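Local coordinates for alpha-hemoglobin stabilizing protein (Homo sapiens, PDB 1Z8U), which acts as an erythroid chaperone that binds free alpha-hemoglobin and keeps it from aggregating and precipitating, at residues F27-V41 and L77-L89. The protein carries 1 engineered substitution. Numbering follows the deposited sequence.
Engineered in segment 27-41: Ala30 (natural residue Pro).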
loop_
_atom_site.group_PDB
_atom_site.type_symbol
_atom_site.label_atom_id
_atom_site.label_comp_id
_atom_site.label_asym_id
_atom_site.label_seq_id
_atom_site.Cartn_x
_atom_site.Cartn_y
_atom_site.Cartn_z
ATOM N N PHE A 27 14.341 0.113 3.249
ATOM C CA PHE A 27 14.845 1.084 2.288
ATOM C C PHE A 27 15.558 0.527 1.065
ATOM O O PHE A 27 15.389 1.056 -0.028
ATOM C CB PHE A 27 15.743 2.107 2.991
ATOM C CG PHE A 27 14.998 3.058 3.891
ATOM C CD1 PHE A 27 13.610 2.998 4.004
ATOM C CD2 PHE A 27 15.684 4.020 4.621
ATOM C CE1 PHE A 27 12.920 3.884 4.830
ATOM C CE2 PHE A 27 15.001 4.910 5.449
ATOM C CZ PHE A 27 13.617 4.841 5.552
ATOM N N ASN A 28 16.350 -0.527 1.219
ATOM C CA ASN A 28 17.049 -1.070 0.055
ATOM C C ASN A 28 16.069 -1.533 -1.008
ATOM O O ASN A 28 16.465 -1.913 -2.111
ATOM C CB ASN A 28 17.968 -2.229 0.447
ATOM C CG ASN A 28 19.398 -1.784 0.685
ATOM O OD1 ASN A 28 19.997 -1.120 -0.159
ATOM N ND2 ASN A 28 19.953 -2.152 1.835
ATOM N N ASP A 29 14.784 -1.483 -0.672
ATOM C CA ASP A 29 13.735 -1.899 -1.590
ATOM C C ASP A 29 12.708 -0.783 -1.823
ATOM O O ASP A 29 11.501 -1.000 -1.668
ATOM C CB ASP A 29 13.033 -3.151 -1.042
ATOM C CG ASP A 29 14.010 -4.263 -0.691
ATOM O OD1 ASP A 29 14.829 -4.640 -1.554
ATOM O OD2 ASP A 29 13.956 -4.766 0.450
ATOM N N ALA A 30 13.188 0.403 -2.198
ATOM C CA ALA A 30 12.303 1.540 -2.449
ATOM C C ALA A 30 12.363 2.056 -3.887
ATOM O O ALA A 30 11.324 2.259 -4.517
ATOM C CB ALA A 30 12.624 2.672 -1.485
ATOM N N LEU A 31 13.576 2.259 -4.399
ATOM C CA LEU A 31 13.796 2.780 -5.754
ATOM C C LEU A 31 12.831 3.901 -6.119
ATOM O O LEU A 31 12.737 4.304 -7.281
ATOM C CB LEU A 31 13.696 1.674 -6.809
ATOM C CG LEU A 31 14.827 0.642 -6.867
ATOM C CD1 LEU A 31 14.527 -0.389 -7.953
ATOM C CD2 LEU A 31 16.147 1.351 -7.142
ATOM N N VAL A 32 12.111 4.398 -5.123
ATOM C CA VAL A 32 11.178 5.480 -5.337
ATOM C C VAL A 32 11.905 6.763 -4.939
ATOM O O VAL A 32 12.751 6.753 -4.040
ATOM C CB VAL A 32 9.906 5.288 -4.485
ATOM C CG1 VAL A 32 10.257 5.282 -3.016
ATOM C CG2 VAL A 32 8.914 6.380 -4.788
ATOM N N SER A 33 11.598 7.862 -5.618
ATOM C CA SER A 33 12.239 9.133 -5.326
ATOM C C SER A 33 11.730 9.728 -4.012
ATOM O O SER A 33 10.731 9.275 -3.449
ATOM C CB SER A 33 11.986 10.112 -6.472
ATOM O OG SER A 33 10.619 10.475 -6.543
ATOM N N GLU A 34 12.427 10.740 -3.516
ATOM C CA GLU A 34 12.031 11.399 -2.275
ATOM C C GLU A 34 10.643 12.009 -2.478
ATOM O O GLU A 34 9.786 11.991 -1.587
ATOM C CB GLU A 34 13.039 12.505 -1.930
ATOM C CG GLU A 34 12.693 13.318 -0.680
ATOM C CD GLU A 34 13.665 14.459 -0.436
ATOM O OE1 GLU A 34 14.863 14.183 -0.230
ATOM O OE2 GLU A 34 13.226 15.628 -0.453
ATOM N N GLU A 35 10.451 12.548 -3.675
ATOM C CA GLU A 35 9.211 13.182 -4.077
ATOM C C GLU A 35 8.039 12.200 -3.993
ATOM O O GLU A 35 6.982 12.532 -3.440
ATOM C CB GLU A 35 9.360 13.695 -5.506
ATOM C CG GLU A 35 8.535 14.909 -5.836
ATOM C CD GLU A 35 8.603 15.250 -7.309
ATOM O OE1 GLU A 35 8.237 16.389 -7.684
ATOM O OE2 GLU A 35 9.017 14.372 -8.096
ATOM N N ASP A 36 8.222 10.992 -4.530
ATOM C CA ASP A 36 7.149 10.001 -4.496
ATOM C C ASP A 36 7.041 9.310 -3.152
ATOM O O ASP A 36 5.960 8.880 -2.772
ATOM C CB ASP A 36 7.309 8.948 -5.597
ATOM C CG ASP A 36 7.353 9.552 -6.978
ATOM O OD1 ASP A 36 6.502 10.409 -7.289
ATOM O OD2 ASP A 36 8.245 9.162 -7.753
ATOM N N MET A 37 8.146 9.183 -2.428
ATOM C CA MET A 37 8.052 8.565 -1.112
ATOM C C MET A 37 7.115 9.434 -0.268
ATOM O O MET A 37 6.391 8.932 0.587
ATOM C CB MET A 37 9.420 8.471 -0.435
ATOM C CG MET A 37 9.350 7.919 0.996
ATOM S SD MET A 37 8.549 6.295 1.113
ATOM C CE MET A 37 9.956 5.194 0.991
ATOM N N VAL A 38 7.125 10.741 -0.515
ATOM C CA VAL A 38 6.243 11.633 0.225
ATOM C C VAL A 38 4.799 11.310 -0.121
ATOM O O VAL A 38 3.946 11.204 0.756
ATOM C CB VAL A 38 6.516 13.118 -0.101
ATOM C CG1 VAL A 38 5.407 14.002 0.494
ATOM C CG2 VAL A 38 7.863 13.518 0.468
ATOM N N THR A 39 4.540 11.169 -1.414
ATOM C CA THR A 39 3.218 10.829 -1.906
ATOM C C THR A 39 2.765 9.534 -1.241
ATOM O O THR A 39 1.678 9.479 -0.665
ATOM C CB THR A 39 3.242 10.649 -3.431
ATOM O OG1 THR A 39 3.605 11.892 -4.045
ATOM C CG2 THR A 39 1.879 10.224 -3.954
ATOM N N VAL A 40 3.603 8.500 -1.301
ATOM C CA VAL A 40 3.265 7.218 -0.681
ATOM C C VAL A 40 2.838 7.414 0.763
ATOM O O VAL A 40 1.735 7.035 1.146
ATOM C CB VAL A 40 4.458 6.232 -0.691
ATOM C CG1 VAL A 40 4.225 5.137 0.319
ATOM C CG2 VAL A 40 4.619 5.609 -2.052
ATOM N N VAL A 41 3.716 8.017 1.567
ATOM C CA VAL A 41 3.417 8.248 2.983
ATOM C C VAL A 41 2.142 9.057 3.191
ATOM O O VAL A 41 1.330 8.714 4.048
ATOM C CB VAL A 41 4.604 8.940 3.718
ATOM C CG1 VAL A 41 4.255 9.182 5.202
ATOM C CG2 VAL A 41 5.847 8.066 3.626
ATOM N N LEU A 77 5.459 10.877 13.543
ATOM C CA LEU A 77 6.146 9.608 13.338
ATOM C C LEU A 77 6.728 9.586 11.931
ATOM O O LEU A 77 7.855 9.141 11.718
ATOM C CB LEU A 77 5.179 8.433 13.505
ATOM C CG LEU A 77 4.800 7.991 14.921
ATOM C CD1 LEU A 77 4.177 9.148 15.681
ATOM C CD2 LEU A 77 3.833 6.825 14.844
ATOM N N ALA A 78 5.946 10.085 10.979
ATOM C CA ALA A 78 6.343 10.127 9.577
ATOM C C ALA A 78 7.564 10.999 9.317
ATOM O O ALA A 78 8.376 10.692 8.444
ATOM C CB ALA A 78 5.172 10.609 8.728
ATOM N N ASN A 79 7.687 12.088 10.071
ATOM C CA ASN A 79 8.803 13.013 9.906
ATOM C C ASN A 79 10.163 12.355 10.106
ATOM O O ASN A 79 11.073 12.544 9.298
ATOM C CB ASN A 79 8.649 14.198 10.858
ATOM C CG ASN A 79 7.463 15.070 10.509
ATOM O OD1 ASN A 79 7.325 15.522 9.369
ATOM N ND2 ASN A 79 6.600 15.317 11.488
ATOM N N PRO A 80 10.333 11.590 11.198
ATOM C CA PRO A 80 11.627 10.934 11.416
ATOM C C PRO A 80 11.880 9.944 10.279
ATOM O O PRO A 80 13.010 9.777 9.820
ATOM C CB PRO A 80 11.431 10.233 12.759
ATOM C CG PRO A 80 10.464 11.130 13.465
ATOM C CD PRO A 80 9.466 11.442 12.380
ATOM N N PHE A 81 10.799 9.302 9.837
ATOM C CA PHE A 81 10.827 8.321 8.754
ATOM C C PHE A 81 11.320 8.973 7.472
ATOM O O PHE A 81 12.255 8.489 6.837
ATOM C CB PHE A 81 9.422 7.757 8.527
ATOM C CG PHE A 81 9.339 6.739 7.420
ATOM C CD1 PHE A 81 9.669 5.405 7.651
ATOM C CD2 PHE A 81 8.916 7.112 6.145
ATOM C CE1 PHE A 81 9.572 4.458 6.629
ATOM C CE2 PHE A 81 8.817 6.175 5.117
ATOM C CZ PHE A 81 9.143 4.846 5.359
ATOM N N LEU A 82 10.681 10.073 7.096
ATOM C CA LEU A 82 11.063 10.789 5.889
ATOM C C LEU A 82 12.516 11.244 5.951
ATOM O O LEU A 82 13.235 11.191 4.956
ATOM C CB LEU A 82 10.158 12.005 5.683
ATOM C CG LEU A 82 8.684 11.738 5.364
ATOM C CD1 LEU A 82 7.943 13.069 5.302
ATOM C CD2 LEU A 82 8.559 10.984 4.041
ATOM N N ALA A 83 12.940 11.692 7.129
ATOM C CA ALA A 83 14.306 12.167 7.324
ATOM C C ALA A 83 15.319 11.044 7.138
ATOM O O ALA A 83 16.309 11.201 6.418
ATOM C CB ALA A 83 14.452 12.774 8.709
ATOM N N LYS A 84 15.076 9.914 7.795
ATOM C CA LYS A 84 15.984 8.789 7.671
ATOM C C LYS A 84 16.049 8.371 6.205
ATOM O O LYS A 84 17.133 8.154 5.666
ATOM C CB LYS A 84 15.519 7.615 8.532
ATOM C CG LYS A 84 16.550 6.499 8.618
ATOM C CD LYS A 84 16.025 5.276 9.359
ATOM C CE LYS A 84 17.052 4.149 9.343
ATOM N NZ LYS A 84 16.512 2.887 9.917
ATOM N N TYR A 85 14.890 8.273 5.558
ATOM C CA TYR A 85 14.842 7.892 4.149
ATOM C C TYR A 85 15.492 8.965 3.298
ATOM O O TYR A 85 16.098 8.679 2.271
ATOM C CB TYR A 85 13.398 7.684 3.685
ATOM C CG TYR A 85 13.291 7.243 2.239
ATOM C CD1 TYR A 85 13.049 8.163 1.217
ATOM C CD2 TYR A 85 13.464 5.902 1.890
ATOM C CE1 TYR A 85 12.983 7.756 -0.119
ATOM C CE2 TYR A 85 13.405 5.485 0.565
ATOM C CZ TYR A 85 13.164 6.414 -0.436
ATOM O OH TYR A 85 13.110 5.989 -1.746
ATOM N N ARG A 86 15.355 10.209 3.730
ATOM C CA ARG A 86 15.941 11.326 3.014
ATOM C C ARG A 86 17.449 11.121 3.027
ATOM O O ARG A 86 18.137 11.395 2.043
ATOM C CB ARG A 86 15.596 12.630 3.720
ATOM C CG ARG A 86 15.693 13.857 2.847
ATOM C CD ARG A 86 14.311 14.422 2.612
ATOM N NE ARG A 86 13.639 14.732 3.871
ATOM C CZ ARG A 86 12.376 15.127 3.960
ATOM N NH1 ARG A 86 11.643 15.259 2.863
ATOM N NH2 ARG A 86 11.846 15.389 5.145
ATOM N N ASP A 87 17.951 10.628 4.156
ATOM C CA ASP A 87 19.376 10.376 4.329
ATOM C C ASP A 87 19.746 8.982 3.826
ATOM O O ASP A 87 20.631 8.324 4.371
ATOM C CB ASP A 87 19.764 10.526 5.804
ATOM C CG ASP A 87 21.272 10.467 6.025
ATOM O OD1 ASP A 87 22.000 11.262 5.389
ATOM O OD2 ASP A 87 21.729 9.630 6.836
ATOM N N PHE A 88 19.061 8.540 2.779
ATOM C CA PHE A 88 19.329 7.241 2.185
ATOM C C PHE A 88 19.747 7.502 0.745
ATOM O O PHE A 88 20.160 6.596 0.027
ATOM C CB PHE A 88 18.077 6.363 2.224
ATOM C CG PHE A 88 18.334 4.922 1.892
ATOM C CD1 PHE A 88 19.148 4.144 2.708
ATOM C CD2 PHE A 88 17.773 4.344 0.759
ATOM C CE1 PHE A 88 19.400 2.808 2.400
ATOM C CE2 PHE A 88 18.020 3.010 0.443
ATOM C CZ PHE A 88 18.835 2.241 1.264
ATOM N N LEU A 89 19.626 8.763 0.337
ATOM C CA LEU A 89 19.999 9.209 -1.002
ATOM C C LEU A 89 21.507 9.431 -1.036
ATOM O O LEU A 89 22.234 8.754 -1.766
ATOM C CB LEU A 89 19.288 10.526 -1.327
ATOM C CG LEU A 89 19.777 11.334 -2.535
ATOM C CD1 LEU A 89 19.348 10.652 -3.830
ATOM C CD2 LEU A 89 19.207 12.746 -2.466
#
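Tyr85 OH directs a hydrogen bond at the backbone carbonyl Val32 O, at a modelled 2.4 Å that is too short to be taken literally, where the end of helix 60-86 meets the loop ahead of helix 34-52 in this three-helix bundle. The pairing is clearer than its exact length; Val32 O lies in the plane of the phenol ring, at its edge. The short axes of 34-41 and 77-86 run antiparallel, 157° between their directions. The Tyr85 ring reaches the loop because its first torsion turns CG to the side opposite the backbone N. Met37 bends at chi2 and chi3 and lays CE over one face of that ring, 3.7 Å from the centroid, a CH-pi contact, while its sulfur meets the edge of Phe81.

Phe27 is the centre of an aromatic cluster. Tyr85 presents its edge to the Phe27 face in a T-shaped pair with planes at 85°, CD2 standing over the ring centre. Phe27 in turn directs its own edge toward the face of Phe81, an offset arrangement, and its CB sits over the Phe88 ring, 3.5 Å from the centroid. A leucine in place of Tyr85 would probably leave Val32 O without its hydroxyl partner and deprive Met37 CE and the Phe27 face of the ring they pack against.

Farther along the helices the packing is apolar: Val41 CG2 lies against both Phe81 CE2 of the ring and Leu82 CD2, and Phe81 also reaches Leu22 of helix 5-23. On the exposed flank, Glu34 and Arg86 form a long salt bridge, OE2 to NH1 3.7 Å, with carboxylate and guanidinium planes 79° apart. At the start of helix 34-52, Ser33 is the N-cap, its OG accepting from Asp36 N at 3.2 Å.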